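Local coordinates for malonyl CoA-acyl carrier protein transacylase (Burkholderia pseudomallei, PDB 3G87), which probably transfers the malonyl group of malonyl-CoA to holo acyl carrier protein, as a member of the acyl transferase family, at residues A[24-27]-A[32-35]; A[138-143]-A[177-182]. All coordinates share one frame; numbering follows the deposited sequence.

Interaction 1 (A[24-27]-A[32-35]); sequences ALFD and LTAQ
Phe26 and Thr33 meet with their side chains crossing at about a right angle, and the threonine serves both the backbone and the ring of its partner. Its hydroxyl donates to a main-chain oxygen: Thr33 OG1 lies 2.8 Å from Phe26 O, in the carbonyl plane and on a lone pair, with a C=O...donor angle of 120°. The hydroxyl oxygen also sits at the edge of the phenyl group, near its plane, where Phe26 CD2 comes within 3.4 Å of Thr33 OG1. Residues 24-27 run into the short helix 25-28 and residues 32-35 belong to helix 30-40, so the contact spans the tight helix-to-helix turn in the N-terminal part of the acyl transferase domain. The threonine hydroxyl has a second, weak hydrogen bond to Phe29 O within that turn. With OG1 beside its own backbone N (chi1 -60°), Thr33 presents the hydroxyl to the carbonyl and brings its methyl near the same ring corner, Thr33 CG2 being 4.0 Å from Phe26 CD2. Both residues are buried: the ring also packs on Ile44, Arg45 and Cys48 of helix 44-50 and on Val69 of helix 59-81, while Thr33 touches Ile44.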
# COMPACT_ATOMS: atom_id res chain seq x y z
N ALA A 24 16.43 -11.96 9.89
CA ALA A 24 17.25 -11.66 11.03
C ALA A 24 17.03 -10.28 11.58
O ALA A 24 17.41 -10.00 12.66
CB ALA A 24 18.65 -11.88 10.71
N LEU A 25 16.36 -9.43 10.82
CA LEU A 25 15.91 -8.15 11.30
C LEU A 25 15.12 -8.19 12.57
O LEU A 25 15.17 -7.29 13.30
CB LEU A 25 15.06 -7.46 10.28
CG LEU A 25 15.76 -6.85 9.08
CD1 LEU A 25 14.74 -6.45 8.08
CD2 LEU A 25 16.60 -5.70 9.51
N PHE A 26 14.38 -9.24 12.81
CA PHE A 26 13.58 -9.34 14.01
C PHE A 26 14.37 -9.38 15.29
O PHE A 26 14.03 -8.77 16.21
CB PHE A 26 12.61 -10.52 13.97
CG PHE A 26 11.44 -10.29 13.10
CD1 PHE A 26 11.30 -10.91 11.91
CD2 PHE A 26 10.48 -9.42 13.47
CE1 PHE A 26 10.26 -10.65 11.14
CE2 PHE A 26 9.48 -9.19 12.71
CZ PHE A 26 9.35 -9.79 11.55
N ASP A 27 15.41 -10.15 15.32
CA ASP A 27 16.33 -10.22 16.45
C ASP A 27 17.26 -9.00 16.49
O ASP A 27 17.60 -8.55 17.58
CB ASP A 27 17.21 -11.47 16.36
CG ASP A 27 16.46 -12.76 16.64
OD1 ASP A 27 15.47 -12.79 17.43
OD2 ASP A 27 16.90 -13.76 16.06
N LEU A 32 11.95 -3.51 19.31
CA LEU A 32 10.82 -3.21 18.44
C LEU A 32 9.98 -4.48 18.30
O LEU A 32 8.77 -4.44 18.51
CB LEU A 32 11.32 -2.70 17.08
CG LEU A 32 11.45 -1.18 16.92
CD1 LEU A 32 11.90 -0.53 18.19
CD2 LEU A 32 12.35 -0.73 15.79
N THR A 33 10.62 -5.63 18.03
CA THR A 33 9.89 -6.89 17.92
C THR A 33 9.03 -7.22 19.14
O THR A 33 7.85 -7.56 18.99
CB THR A 33 10.82 -8.02 17.56
OG1 THR A 33 11.44 -7.72 16.31
CG2 THR A 33 10.09 -9.32 17.41
N ALA A 34 9.59 -7.09 20.34
CA ALA A 34 8.82 -7.34 21.56
C ALA A 34 7.70 -6.33 21.70
O ALA A 34 6.62 -6.69 22.18
CB ALA A 34 9.70 -7.32 22.81
N GLN A 35 7.95 -5.07 21.30
CA GLN A 35 6.87 -4.09 21.30
C GLN A 35 5.74 -4.52 20.37
O GLN A 35 4.57 -4.28 20.67
CB GLN A 35 7.35 -2.69 20.84
CG GLN A 35 8.28 -2.02 21.80
CD GLN A 35 8.82 -0.71 21.26
OE1 GLN A 35 8.55 -0.29 20.11
NE2 GLN A 35 9.57 -0.03 22.10

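Interaction 2 (A[138-143]-A[177-182]); sequences EQIERT and ALFQHD
Thr143 and Leu178 bring the two backbones closest, with 7.4 Å between Thr143 CA and Leu178 CA; Ile140, one turn earlier on the helix, lies opposite Phe179 at a wider spacing. Residues 138-143 are a run of helix 137-146, whereas residues 177-182 form an irregular passage from helix 169-175 to strand 185-188. No hydrogen bond joins them, and the side chains meet through carbon alone. Thr143 is central. With OG1 beside the backbone N (chi1 -66°), the methyl falls anti to that N and projects from the helix to the junction of two partners: Thr143 CG2 is 3.8 Å from Leu178 CB and equally 3.8 Å from Phe179 CZ. The threonine and leucine side chains slide past each other in opposite directions, while the phenylalanine and threonine side chains come from opposite directions, the methyl meeting the ring obliquely. Leu178 CB also lies over one face of that ring, offset toward its rim. One turn back along the helix, Phe179 CE1 rests 4.1 Å from Ile140 CA and 4.2 Å from Ile140 CG1.

The threonine hydroxyl is turned back into its own helix, where Thr143 OG1 donates to Gln139 O over 2.8 Å. That carbonyl also accepts the amide of Thr143, the two donors arriving from opposite faces of its plane, so the polar half of the side chain is satisfied and the methyl is left to make the apolar contact. On the loop, His181 ND1 donates to Asp182 OD1, 2.7 Å away. Ile140 and Phe179 both reach Ile132 of strand 127-133, and Phe179 also packs on Tyr186: the arrangement is that of a helix and a connecting loop packed against an antiparallel sheet, as in the small ferredoxin-like subdomain of malonyltransferases of this family.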
# COMPACT_ATOMS: atom_id res chain seq x y z
N GLU A 138 -9.63 3.54 -19.58
CA GLU A 138 -10.76 3.74 -20.42
C GLU A 138 -11.28 2.48 -21.06
O GLU A 138 -12.44 2.33 -21.20
CB GLU A 138 -10.43 4.80 -21.45
CG GLU A 138 -10.63 6.18 -20.92
CD GLU A 138 -9.42 6.77 -20.24
OE1 GLU A 138 -8.29 6.36 -20.55
OE2 GLU A 138 -9.59 7.67 -19.42
N GLN A 139 -10.41 1.57 -21.42
CA GLN A 139 -10.84 0.30 -21.92
C GLN A 139 -11.58 -0.46 -20.79
O GLN A 139 -12.59 -1.06 -20.98
CB GLN A 139 -9.64 -0.49 -22.50
CG GLN A 139 -8.92 0.16 -23.71
CD GLN A 139 -7.73 -0.61 -24.32
OE1 GLN A 139 -7.00 -1.33 -23.67
NE2 GLN A 139 -7.53 -0.41 -25.60
N ILE A 140 -11.04 -0.39 -19.60
CA ILE A 140 -11.49 -1.16 -18.46
C ILE A 140 -12.88 -0.68 -18.07
O ILE A 140 -13.82 -1.48 -17.99
CB ILE A 140 -10.50 -1.05 -17.26
CG1 ILE A 140 -9.17 -1.72 -17.58
CG2 ILE A 140 -11.15 -1.61 -15.95
CD1 ILE A 140 -8.25 -1.94 -16.34
N GLU A 141 -13.01 0.63 -17.88
CA GLU A 141 -14.27 1.23 -17.46
C GLU A 141 -15.37 1.01 -18.45
O GLU A 141 -16.48 0.72 -18.03
CB GLU A 141 -14.11 2.70 -17.08
CG GLU A 141 -13.22 2.85 -15.83
CD GLU A 141 -12.90 4.30 -15.48
OE1 GLU A 141 -12.88 5.17 -16.38
OE2 GLU A 141 -12.66 4.56 -14.28
N ARG A 142 -15.06 1.05 -19.74
CA ARG A 142 -16.05 0.82 -20.81
C ARG A 142 -16.49 -0.63 -20.75
O ARG A 142 -17.69 -0.95 -20.74
CB ARG A 142 -15.45 1.08 -22.19
CG ARG A 142 -16.48 1.22 -23.33
CD ARG A 142 -15.91 1.66 -24.72
NE ARG A 142 -14.60 1.06 -25.02
CZ ARG A 142 -14.36 -0.25 -25.19
NH1 ARG A 142 -15.33 -1.17 -25.11
NH2 ARG A 142 -13.10 -0.65 -25.44
N THR A 143 -15.50 -1.51 -20.70
CA THR A 143 -15.76 -2.92 -20.68
C THR A 143 -16.64 -3.28 -19.49
O THR A 143 -17.63 -3.95 -19.68
CB THR A 143 -14.49 -3.68 -20.64
OG1 THR A 143 -13.83 -3.45 -21.88
CG2 THR A 143 -14.78 -5.18 -20.44
N ALA A 177 -13.42 -13.40 -17.94
CA ALA A 177 -13.69 -13.60 -19.31
C ALA A 177 -13.55 -12.34 -20.15
O ALA A 177 -13.40 -12.45 -21.32
CB ALA A 177 -15.04 -14.17 -19.46
N LEU A 178 -13.61 -11.16 -19.54
CA LEU A 178 -13.60 -9.95 -20.33
C LEU A 178 -12.25 -9.37 -20.56
O LEU A 178 -12.10 -8.53 -21.36
CB LEU A 178 -14.50 -8.89 -19.75
CG LEU A 178 -15.89 -9.31 -19.34
CD1 LEU A 178 -16.54 -8.31 -18.53
CD2 LEU A 178 -16.66 -9.63 -20.51
N PHE A 179 -11.29 -9.82 -19.79
CA PHE A 179 -9.96 -9.33 -19.85
C PHE A 179 -8.95 -10.42 -20.17
O PHE A 179 -7.86 -10.42 -19.65
CB PHE A 179 -9.58 -8.60 -18.55
CG PHE A 179 -10.45 -7.42 -18.25
CD1 PHE A 179 -10.37 -6.28 -18.96
CD2 PHE A 179 -11.40 -7.50 -17.26
CE1 PHE A 179 -11.19 -5.28 -18.70
CE2 PHE A 179 -12.20 -6.49 -16.99
CZ PHE A 179 -12.10 -5.38 -17.69
N GLN A 180 -9.32 -11.35 -21.02
CA GLN A 180 -8.36 -12.32 -21.51
C GLN A 180 -8.45 -12.42 -22.98
O GLN A 180 -9.22 -13.16 -23.53
CB GLN A 180 -8.55 -13.65 -20.87
CG GLN A 180 -8.06 -13.67 -19.49
CD GLN A 180 -8.79 -14.64 -18.66
OE1 GLN A 180 -8.77 -14.55 -17.46
NE2 GLN A 180 -9.47 -15.56 -19.28
N HIS A 181 -7.64 -11.62 -23.62
CA HIS A 181 -7.64 -11.54 -25.02
C HIS A 181 -6.60 -10.58 -25.43
O HIS A 181 -6.34 -9.64 -24.71
CB HIS A 181 -8.96 -10.99 -25.46
CG HIS A 181 -9.15 -9.54 -25.17
ND1 HIS A 181 -8.85 -8.56 -26.07
CD2 HIS A 181 -9.61 -8.92 -24.07
CE1 HIS A 181 -9.13 -7.39 -25.54
NE2 HIS A 181 -9.60 -7.58 -24.33
N ASP A 182 -6.05 -10.80 -26.62
CA ASP A 182 -4.97 -10.02 -27.18
C ASP A 182 -3.79 -9.88 -26.22
O ASP A 182 -3.20 -10.85 -25.88
CB ASP A 182 -5.49 -8.69 -27.60
CG ASP A 182 -6.47 -8.80 -28.70
OD1 ASP A 182 -7.65 -8.49 -28.49
OD2 ASP A 182 -6.07 -9.21 -29.79

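One helix-helix and one helix-loop contact appear here, on opposite sides of the chain's centre, their nearest atoms about 34 Å apart. Interaction 1 is local, closing a turn between consecutive helices, and its two touching residues are buried against neighbouring helices; a side-chain-to-backbone hydrogen bond directs it. Interaction 2 links parts of the chain more than thirty residues apart and is partly buried, with Ile140 and Phe179 inside and Thr143 and Leu178 nearer solvent; van der Waals contacts carry it. Each pairs a threonine with a phenylalanine, yet the hydroxyl crosses the interface in the first and stays within its own helix in the second. They share no helix or strand, although both lie in the acyl transferase domain.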